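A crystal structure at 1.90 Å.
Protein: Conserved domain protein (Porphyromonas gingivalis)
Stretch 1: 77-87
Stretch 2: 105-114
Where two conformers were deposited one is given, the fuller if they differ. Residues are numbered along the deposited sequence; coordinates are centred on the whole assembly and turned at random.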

# COMPACT_ATOMS: atom_id res chain seq x y z
N VAL A 77 9.62 0.84 -16.19
CA VAL A 77 8.35 1.31 -15.62
C VAL A 77 7.20 0.96 -16.55
O VAL A 77 7.35 0.97 -17.75
CB VAL A 77 8.33 2.82 -15.38
CG1 VAL A 77 9.44 3.23 -14.41
CG2 VAL A 77 8.46 3.59 -16.69
N GLU A 78 6.04 0.65 -15.97
CA GLU A 78 4.86 0.34 -16.77
C GLU A 78 3.63 0.91 -16.08
O GLU A 78 3.55 0.92 -14.84
CB GLU A 78 4.70 -1.18 -16.96
CG GLU A 78 3.34 -1.56 -17.55
CD GLU A 78 3.30 -2.93 -18.23
OE1 GLU A 78 4.20 -3.76 -18.00
OE2 GLU A 78 2.34 -3.16 -19.00
N LEU A 79 2.68 1.40 -16.88
CA LEU A 79 1.39 1.88 -16.37
C LEU A 79 0.27 0.87 -16.63
O LEU A 79 0.18 0.29 -17.71
CB LEU A 79 1.00 3.20 -17.02
CG LEU A 79 1.98 4.36 -16.84
CD1 LEU A 79 1.45 5.61 -17.56
CD2 LEU A 79 2.21 4.63 -15.37
N VAL A 80 -0.57 0.65 -15.62
CA VAL A 80 -1.85 -0.03 -15.80
C VAL A 80 -2.95 0.89 -15.30
O VAL A 80 -2.67 1.86 -14.59
CB VAL A 80 -1.92 -1.42 -15.10
CG1 VAL A 80 -0.84 -2.34 -15.67
CG2 VAL A 80 -1.80 -1.32 -13.56
N PHE A 81 -4.19 0.62 -15.70
CA PHE A 81 -5.25 1.61 -15.50
C PHE A 81 -6.46 1.06 -14.75
O PHE A 81 -7.04 0.05 -15.15
CB PHE A 81 -5.70 2.17 -16.85
CG PHE A 81 -4.60 2.87 -17.58
CD1 PHE A 81 -4.37 4.22 -17.38
CD2 PHE A 81 -3.75 2.17 -18.43
CE1 PHE A 81 -3.32 4.87 -18.03
CE2 PHE A 81 -2.71 2.80 -19.08
CZ PHE A 81 -2.50 4.16 -18.88
N GLN A 82 -6.85 1.74 -13.68
CA GLN A 82 -8.05 1.35 -12.94
C GLN A 82 -9.24 2.13 -13.44
O GLN A 82 -9.30 3.35 -13.26
CB GLN A 82 -7.88 1.60 -11.44
CG GLN A 82 -9.13 1.22 -10.62
CD GLN A 82 -9.09 1.72 -9.17
OE1 GLN A 82 -8.58 2.80 -8.89
NE2 GLN A 82 -9.67 0.93 -8.26
N GLU A 83 -10.19 1.45 -14.08
CA GLU A 83 -11.41 2.09 -14.54
C GLU A 83 -12.64 1.37 -13.97
O GLU A 83 -12.60 0.18 -13.64
CB GLU A 83 -11.48 2.13 -16.07
CG GLU A 83 -10.25 2.78 -16.75
CD GLU A 83 -10.00 4.24 -16.33
OE1 GLU A 83 -10.96 4.97 -16.01
OE2 GLU A 83 -8.81 4.66 -16.33
N LEU A 84 -13.74 2.11 -13.84
CA LEU A 84 -14.96 1.58 -13.25
C LEU A 84 -15.52 0.37 -14.00
O LEU A 84 -16.13 -0.51 -13.40
CB LEU A 84 -16.03 2.67 -13.16
CG LEU A 84 -15.75 3.85 -12.22
CD1 LEU A 84 -16.71 5.00 -12.52
CD2 LEU A 84 -15.85 3.41 -10.77
N ASP A 85 -15.31 0.33 -15.31
CA ASP A 85 -15.91 -0.72 -16.15
C ASP A 85 -15.01 -1.94 -16.32
O ASP A 85 -15.35 -2.87 -17.05
CB ASP A 85 -16.33 -0.16 -17.52
CG ASP A 85 -15.15 0.28 -18.37
OD1 ASP A 85 -14.00 0.25 -17.88
OD2 ASP A 85 -15.37 0.68 -19.53
N ARG A 86 -13.86 -1.95 -15.64
CA ARG A 86 -12.97 -3.10 -15.69
C ARG A 86 -13.39 -4.16 -14.68
O ARG A 86 -12.80 -4.30 -13.61
CB ARG A 86 -11.51 -2.68 -15.48
CG ARG A 86 -10.64 -2.94 -16.70
CD ARG A 86 -10.00 -1.66 -17.24
NE ARG A 86 -10.92 -0.85 -18.04
CZ ARG A 86 -10.53 0.14 -18.83
NH1 ARG A 86 -11.43 0.83 -19.52
NH2 ARG A 86 -9.25 0.45 -18.94
N LEU A 87 -14.44 -4.90 -15.04
CA LEU A 87 -15.07 -5.89 -14.18
C LEU A 87 -15.01 -7.26 -14.83
O LEU A 87 -14.87 -7.37 -16.04
CB LEU A 87 -16.54 -5.51 -13.96
CG LEU A 87 -16.78 -4.14 -13.33
CD1 LEU A 87 -18.26 -3.77 -13.38
CD2 LEU A 87 -16.26 -4.12 -11.90
N HIS A 105 -9.30 -3.83 -6.11
CA HIS A 105 -9.65 -3.73 -7.53
C HIS A 105 -8.50 -3.07 -8.31
O HIS A 105 -8.16 -3.50 -9.41
CB HIS A 105 -10.96 -2.97 -7.74
CG HIS A 105 -11.29 -2.69 -9.18
ND1 HIS A 105 -11.14 -1.45 -9.76
CD2 HIS A 105 -11.75 -3.51 -10.16
CE1 HIS A 105 -11.50 -1.50 -11.03
NE2 HIS A 105 -11.88 -2.74 -11.30
N ALA A 106 -7.90 -2.04 -7.73
CA ALA A 106 -6.69 -1.45 -8.28
C ALA A 106 -5.57 -2.49 -8.46
O ALA A 106 -4.89 -2.51 -9.49
CB ALA A 106 -6.22 -0.29 -7.41
N VAL A 107 -5.38 -3.36 -7.47
CA VAL A 107 -4.38 -4.42 -7.58
C VAL A 107 -4.67 -5.35 -8.77
O VAL A 107 -3.76 -5.73 -9.52
CB VAL A 107 -4.28 -5.27 -6.28
CG1 VAL A 107 -3.43 -6.51 -6.51
CG2 VAL A 107 -3.69 -4.43 -5.14
N LEU A 108 -5.93 -5.73 -8.94
CA LEU A 108 -6.32 -6.59 -10.06
C LEU A 108 -5.90 -6.03 -11.42
O LEU A 108 -5.72 -6.78 -12.37
CB LEU A 108 -7.84 -6.84 -10.06
CG LEU A 108 -8.32 -7.93 -9.10
CD1 LEU A 108 -9.83 -7.93 -9.01
CD2 LEU A 108 -7.80 -9.30 -9.55
N MSE A 109 -5.73 -4.71 -11.52
CA MSE A 109 -5.34 -4.10 -12.79
C MSE A 109 -3.93 -4.53 -13.25
O MSE A 109 -3.59 -4.45 -14.44
CB MSE A 109 -5.42 -2.57 -12.72
CG MSE A 109 -6.82 -2.03 -12.38
SE MSE A 109 -8.23 -2.50 -13.64
CE MSE A 109 -8.87 -4.10 -12.72
N GLY A 110 -3.11 -5.00 -12.30
CA GLY A 110 -1.75 -5.43 -12.60
C GLY A 110 -1.62 -6.89 -13.04
O GLY A 110 -0.52 -7.37 -13.29
N ARG A 111 -2.74 -7.59 -13.16
CA ARG A 111 -2.71 -9.05 -13.33
C ARG A 111 -2.00 -9.55 -14.59
O ARG A 111 -1.36 -10.60 -14.56
CB ARG A 111 -4.14 -9.61 -13.26
CG ARG A 111 -4.55 -10.30 -14.54
CD ARG A 111 -5.48 -11.45 -14.25
NE ARG A 111 -6.85 -10.99 -14.07
CZ ARG A 111 -7.75 -11.60 -13.32
NH1 ARG A 111 -8.97 -11.12 -13.21
NH2 ARG A 111 -7.41 -12.71 -12.66
N ASP A 112 -2.11 -8.83 -15.70
CA ASP A 112 -1.43 -9.27 -16.93
C ASP A 112 0.03 -8.81 -17.01
O ASP A 112 0.86 -9.46 -17.64
CB ASP A 112 -2.21 -8.82 -18.17
CG ASP A 112 -3.57 -9.51 -18.28
OD1 ASP A 112 -3.67 -10.71 -17.96
OD2 ASP A 112 -4.54 -8.84 -18.69
N ALA A 113 0.33 -7.70 -16.35
CA ALA A 113 1.67 -7.11 -16.41
C ALA A 113 2.64 -7.76 -15.42
O ALA A 113 3.83 -7.73 -15.64
CB ALA A 113 1.61 -5.61 -16.14
N ILE A 114 2.13 -8.32 -14.33
CA ILE A 114 3.01 -8.80 -13.27
C ILE A 114 2.98 -10.32 -13.23
O ILE A 114 1.95 -10.92 -12.94
CB ILE A 114 2.60 -8.20 -11.92
CG1 ILE A 114 2.72 -6.67 -12.00
CG2 ILE A 114 3.44 -8.80 -10.79
CD1 ILE A 114 2.15 -5.91 -10.81

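Residues 77-81 run as a β-strand, and the chain then leaves the strand at Q82 and folds into a type I turn from E83 to R86, closed by R86 N to E83 O at 3.2 Å. The second stretch opens within a helix that begins earlier in the chain; L108 to R111 form a type I turn, with R111 N bonded to L108 O at 3.2 Å, and residues 111-113 keep helical backbone angles without the regular bonds. The two backbones come nearest where Q82 meets A106, their CA atoms 5.6 Å apart. No backbone-to-backbone hydrogen bond links the stretches, so the contact, which buries 484 Å² summed over both sides, rests on side chains packing together or reaching the opposing main chain.

H105 supplies the polar part. Its CA-to-CB bond points toward the first stretch, and its ring meets three groups at the edge, near the ring plane, where its nitrogens can bond. H105 ND1 accepts a hydrogen bond from Q82 NE2 at 3.2 Å, and H105 NE2 donates one to R86 O at 2.9 Å; both have N-H...acceptor angles of 160°. With ND1 accepting and NE2 donating, one ring ties the residue just after the strand to the last residue of the turn. Between these bonds, H105 CE1 lies 3.3 Å from E83 O, the same carbonyl that closes the turn. The CA-to-CB bond of Q82 points sideways, but its extended side chain, t at chi1 and chi2, brings the amide to the histidine, while OE1 is satisfied elsewhere in the structure. Q82 NE2 also lies 3.5 Å from A106 N, but both are donors and form no bond.

M109, a selenomethionine, has more of its surface covered by the other stretch than any other residue here. With chi1 and chi2 both m, its side chain lies along the end of the strand and the start of the turn. M109 CG rests 3.6 Å from Q82 CA, M109 SE approaches F81 O at 3.2 Å, and M109 SE also meets R86 CB at 3.8 Å. The chain of R86 starts toward the second stretch, but its end leads away to D85, where R86 NH1 and D85 OD1 form a salt bridge at 3.1 Å; the R86 carbonyl reaches H105, and the near part of the side chain, closest at CB, packs against M109.

Farther back along the strand, V80 points toward the second stretch while its neighbors L79 and F81 point away, the alternation expected of a β-strand. V80 CG2 packs 3.9 Å from M109 CB, and V80 CG1 lies 4.1 Å from A113 CB, so one valine spans residues four apart in sequence. V80 CB also sits 3.5 Å from M109 O. G110 lies between those partners, G110 N being 4.1 Å from V80 CG2; an ideal CB on G110 would be crowded by I114 CD1, at 3.1 Å. At the exposed margin, E78 OE1 approaches A113 CB at 3.7 Å, a contact without a hydrogen bond.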